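Local atomic coordinates of manganese-containing pseudocatalase (Thermus thermophilus, PDB entry 2V8T), a protein that probably breaks down hydrogen peroxide to water and oxygen as a catalase, using a pair of manganese ions bound in each subunit. Residues M207-P211 with K212-S216; G288-Y291 with E292-K295. All coordinates share one frame; numbering follows the deposited sequence.

Contact 1 of 2, residues M207-P211 with K212-S216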
loop_
_atom_site.group_PDB
_atom_site.type_symbol
_atom_site.label_atom_id
_atom_site.label_comp_id
_atom_site.label_asym_id
_atom_site.label_seq_id
_atom_site.Cartn_x
_atom_site.Cartn_y
_atom_site.Cartn_z
ATOM N N MET A 207 5.299 13.762 33.015
ATOM C CA MET A 207 6.227 13.223 32.028
ATOM C C MET A 207 6.674 14.266 31.025
ATOM O O MET A 207 7.650 14.072 30.318
ATOM C CB MET A 207 5.469 12.008 31.156
ATOM C CG MET A 207 6.440 10.984 30.691
ATOM S SD MET A 207 5.582 9.729 29.882
ATOM C CE MET A 207 5.002 8.818 31.279
ATOM N N LEU A 208 5.930 15.365 30.900
ATOM C CA LEU A 208 6.207 16.368 29.886
ATOM C C LEU A 208 7.379 17.249 30.335
ATOM O O LEU A 208 7.541 17.499 31.544
ATOM C CB LEU A 208 4.965 17.221 29.631
ATOM C CG LEU A 208 3.758 16.426 29.107
ATOM C CD1 LEU A 208 2.486 17.278 29.091
ATOM C CD2 LEU A 208 4.015 15.840 27.710
ATOM N N PRO A 209 8.155 17.801 29.407
ATOM C CA PRO A 209 8.024 17.620 27.953
ATOM C C PRO A 209 8.711 16.302 27.495
ATOM O O PRO A 209 9.652 15.810 28.110
ATOM C CB PRO A 209 8.745 18.840 27.400
ATOM C CG PRO A 209 9.860 19.089 28.407
ATOM C CD PRO A 209 9.207 18.782 29.735
ATOM N N ILE A 210 8.235 15.839 26.352
ATOM C CA ILE A 210 8.841 14.775 25.565
ATOM C C ILE A 210 9.026 15.322 24.144
ATOM O O ILE A 210 8.064 15.830 23.577
ATOM C CB ILE A 210 7.956 13.526 25.517
ATOM C CG1 ILE A 210 7.746 12.955 26.914
ATOM C CG2 ILE A 210 8.555 12.487 24.583
ATOM C CD1 ILE A 210 6.596 11.935 26.985
ATOM N N PRO A 211 10.226 15.191 23.539
ATOM C CA PRO A 211 11.495 14.922 24.200
ATOM C C PRO A 211 11.774 15.960 25.287
ATOM O O PRO A 211 11.037 16.951 25.421
ATOM C CB PRO A 211 12.528 15.085 23.056
ATOM C CG PRO A 211 11.699 14.926 21.793
ATOM C CD PRO A 211 10.406 15.583 22.134
ATOM N N LYS A 212 12.834 15.717 26.065
ATOM C CA LYS A 212 13.136 16.572 27.218
ATOM C C LYS A 212 13.882 17.806 26.775
ATOM O O LYS A 212 15.095 18.012 26.992
ATOM C CB LYS A 212 13.839 15.780 28.304
ATOM C CG LYS A 212 13.911 16.510 29.622
ATOM C CD LYS A 212 12.539 16.747 30.290
ATOM C CE LYS A 212 11.847 15.507 30.810
ATOM N NZ LYS A 212 12.674 14.747 31.625
ATOM N N ILE A 213 13.138 18.677 26.093
ATOM C CA ILE A 213 13.583 19.970 25.597
ATOM C C ILE A 213 12.366 20.864 25.733
ATOM O O ILE A 213 11.233 20.463 25.416
ATOM C CB ILE A 213 14.082 19.929 24.142
ATOM C CG1 ILE A 213 14.599 21.302 23.730
ATOM C CG2 ILE A 213 13.039 19.325 23.151
ATOM C CD1 ILE A 213 15.254 21.346 22.343
ATOM N N ASP A 214 12.573 22.069 26.257
ATOM C CA ASP A 214 11.487 23.008 26.457
ATOM C C ASP A 214 11.185 23.778 25.146
ATOM O O ASP A 214 12.103 24.185 24.438
ATOM C CB ASP A 214 11.780 23.973 27.586
ATOM C CG ASP A 214 11.948 23.268 28.883
ATOM O OD1 ASP A 214 11.279 22.267 29.171
ATOM O OD2 ASP A 214 12.748 23.810 29.680
ATOM N N ASN A 215 9.912 24.037 24.937
ATOM C CA ASN A 215 9.513 24.900 23.833
ATOM C C ASN A 215 10.190 26.269 23.909
ATOM O O ASN A 215 10.384 26.914 22.865
ATOM C CB ASN A 215 8.002 25.079 23.775
ATOM C CG ASN A 215 7.265 23.878 23.146
ATOM O OD1 ASN A 215 7.823 23.050 22.459
ATOM N ND2 ASN A 215 5.972 23.926 23.291
ATOM N N SER A 216 10.574 26.715 25.103
ATOM C CA SER A 216 11.277 27.993 25.237
ATOM C C SER A 216 12.605 28.045 24.482
ATOM O O SER A 216 13.116 29.159 24.246
ATOM C CB SER A 216 11.496 28.304 26.733
ATOM O OG SER A 216 12.341 27.348 27.307
#
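P209 and K212 meet with their side chains nearly at a right angle, and the lysine, in the conformer described, can be followed outward. Its CB stays beside the backbone of P211; CG then departs anti to the backbone N (chi1 -168°), and successive bends at chi2, chi3 and chi4 fold the chain back over P209. There CD of K212 lies 3.9 Å from CD of the proline ring, while CE comes 3.5 Å from the carbonyl O of P209. NZ makes a long, weak ion pair with E289 of a neighbouring subunit. The backbone here is an inverse gamma turn centred on K212, closed by a weak, bent hydrogen bond from N of I213 to O of P211 (2.8 Å, 144°). Both P209 and P211 follow cis peptide bonds. CG of the P209 ring touches O of I213 at 3.6 Å and, in the conformer described, OD1 of D214 at the same distance. Replacing P209 by an alanine would probably leave the K212 methylenes and D214 OD1 without the ring carbons they touch, and make the cis peptide harder to keep. R159 of helix 144-166 hydrogen-bonds to O of I210 and of I213.

Contact 2 of 2, residues G288-Y291 with E292-K295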
loop_
_atom_site.group_PDB
_atom_site.type_symbol
_atom_site.label_atom_id
_atom_site.label_comp_id
_atom_site.label_asym_id
_atom_site.label_seq_id
_atom_site.Cartn_x
_atom_site.Cartn_y
_atom_site.Cartn_z
ATOM N N GLY A 288 -6.070 35.311 -17.701
ATOM C CA GLY A 288 -6.813 36.557 -17.849
ATOM C C GLY A 288 -8.247 36.375 -18.310
ATOM O O GLY A 288 -9.129 37.105 -17.838
ATOM N N GLU A 289 -8.504 35.474 -19.256
ATOM C CA GLU A 289 -9.884 35.264 -19.688
ATOM C C GLU A 289 -10.760 34.758 -18.569
ATOM O O GLU A 289 -11.917 35.183 -18.443
ATOM C CB GLU A 289 -9.955 34.347 -20.927
ATOM C CG GLU A 289 -11.231 33.654 -21.383
ATOM C CD GLU A 289 -10.920 32.456 -22.327
ATOM O OE1 GLU A 289 -10.172 32.717 -23.285
ATOM O OE2 GLU A 289 -11.386 31.309 -22.043
ATOM N N LEU A 290 -10.241 33.848 -17.733
ATOM C CA LEU A 290 -11.060 33.339 -16.624
ATOM C C LEU A 290 -11.304 34.442 -15.599
ATOM O O LEU A 290 -12.408 34.535 -15.033
ATOM C CB LEU A 290 -10.412 32.128 -15.926
ATOM C CG LEU A 290 -10.192 30.912 -16.837
ATOM C CD1 LEU A 290 -9.838 29.694 -15.959
ATOM C CD2 LEU A 290 -11.380 30.612 -17.766
ATOM N N TYR A 291 -10.320 35.295 -15.362
ATOM C CA TYR A 291 -10.518 36.429 -14.444
ATOM C C TYR A 291 -11.637 37.338 -14.969
ATOM O O TYR A 291 -12.415 37.879 -14.183
ATOM C CB TYR A 291 -9.249 37.209 -14.229
ATOM C CG TYR A 291 -8.103 36.469 -13.571
ATOM C CD1 TYR A 291 -8.276 35.303 -12.835
ATOM C CD2 TYR A 291 -6.819 36.966 -13.698
ATOM C CE1 TYR A 291 -7.217 34.663 -12.238
ATOM C CE2 TYR A 291 -5.732 36.343 -13.084
ATOM C CZ TYR A 291 -5.940 35.180 -12.343
ATOM O OH TYR A 291 -4.890 34.529 -11.750
ATOM N N GLU A 292 -11.684 37.533 -16.287
ATOM C CA GLU A 292 -12.756 38.335 -16.878
ATOM C C GLU A 292 -14.103 37.695 -16.716
ATOM O O GLU A 292 -15.110 38.359 -16.462
ATOM C CB GLU A 292 -12.401 38.661 -18.323
ATOM C CG GLU A 292 -13.389 39.506 -19.044
ATOM C CD GLU A 292 -13.585 40.897 -18.491
ATOM O OE1 GLU A 292 -12.786 41.408 -17.686
ATOM O OE2 GLU A 292 -14.588 41.514 -18.928
ATOM N N ILE A 293 -14.189 36.369 -16.890
ATOM C CA ILE A 293 -15.439 35.634 -16.669
ATOM C C ILE A 293 -15.910 35.892 -15.237
ATOM O O ILE A 293 -17.099 36.156 -14.993
ATOM C CB ILE A 293 -15.290 34.133 -16.984
ATOM C CG1 ILE A 293 -15.130 33.946 -18.484
ATOM C CG2 ILE A 293 -16.410 33.308 -16.415
ATOM C CD1 ILE A 293 -14.762 32.524 -18.881
ATOM N N ALA A 294 -14.996 35.756 -14.265
ATOM C CA ALA A 294 -15.384 35.946 -12.864
ATOM C C ALA A 294 -15.884 37.367 -12.633
ATOM O O ALA A 294 -16.896 37.569 -11.966
ATOM C CB ALA A 294 -14.219 35.621 -11.959
ATOM N N LYS A 295 -15.178 38.347 -13.191
ATOM C CA LYS A 295 -15.621 39.755 -13.052
ATOM C C LYS A 295 -17.044 39.912 -13.576
ATOM O O LYS A 295 -17.891 40.618 -12.986
ATOM C CB LYS A 295 -14.736 40.698 -13.864
ATOM C CG LYS A 295 -13.458 40.988 -13.208
ATOM C CD LYS A 295 -12.588 41.810 -14.099
ATOM C CE LYS A 295 -11.246 42.090 -13.478
ATOM N NZ LYS A 295 -10.307 42.799 -14.439
#
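The carbonyl O of E289 accepts the N-H of I293 at 3.0 Å (158° at the hydrogen) and is also covered by carbon: CG1 of I293 lies 3.4 Å from that oxygen. This branch reaches it because CG1 stands anti to the carbonyl carbon of I293, beside the backbone N (chi1 -70°), and therefore leans back along the preceding turn. The donor is tilted 20° from the carbonyl plane of E289. Three further bonds repeat the spacing, from N of E292 to O of G288, from N of A294 to O of L290 and from N of K295 to O of Y291, all with similar lengths and tilts.

K295 treats the last of these carbonyls much as I293 treats its own. In the conformer described, its CG is 3.4 Å from O of Y291, and the chain beyond CG runs out extended, carrying the ammonium group away from the turn. CB of A294 also rests near that oxygen, at 3.6 Å.

On the apolar face, L290 and I293 lie side by side and point the same way, with CD2 of L290 and CD1 of I293 4.0 Å apart. Across this face is a neighbouring subunit, whose L56 packs on L290 and whose S198 packs on I293; its A55 touches both Y291 and A294. The aromatic ring of Y291 leaves the helix on another course, and its OH is hydrogen-bonded to the backbone O of D92 in the same chain, tying the helix to a distant part of its own sequence.

Four consecutive i to i+4 bonds, with helical backbone angles throughout, identify the opening turns of a regular alpha-helix, here the C-terminal helix 288-299, which packs against another subunit of the hexamer.

Overall arrangement
Contact 1 precedes contact 2 along the chain, and the two occupy opposite sides of the subunit's centre, with their own centres 51 Å apart and nearest atoms about 38 Å apart. They share no helix or strand: residues 207-216 form a loop between helices 172-200 and 219-226, whereas 288-295 open the C-terminal helix 288-299. Contact 1 is nearer the dimanganese site, the side chain of I210 being about 14 Å from a manganese ion, while contact 2 lies away from the annotated sites. Both face other subunits: the backbone N of K212 is hydrogen-bonded to E284 of another subunit, and I213 packs on F285 of that subunit, just before its helix 288-299, so regions remote within a chain adjoin in the hexamer.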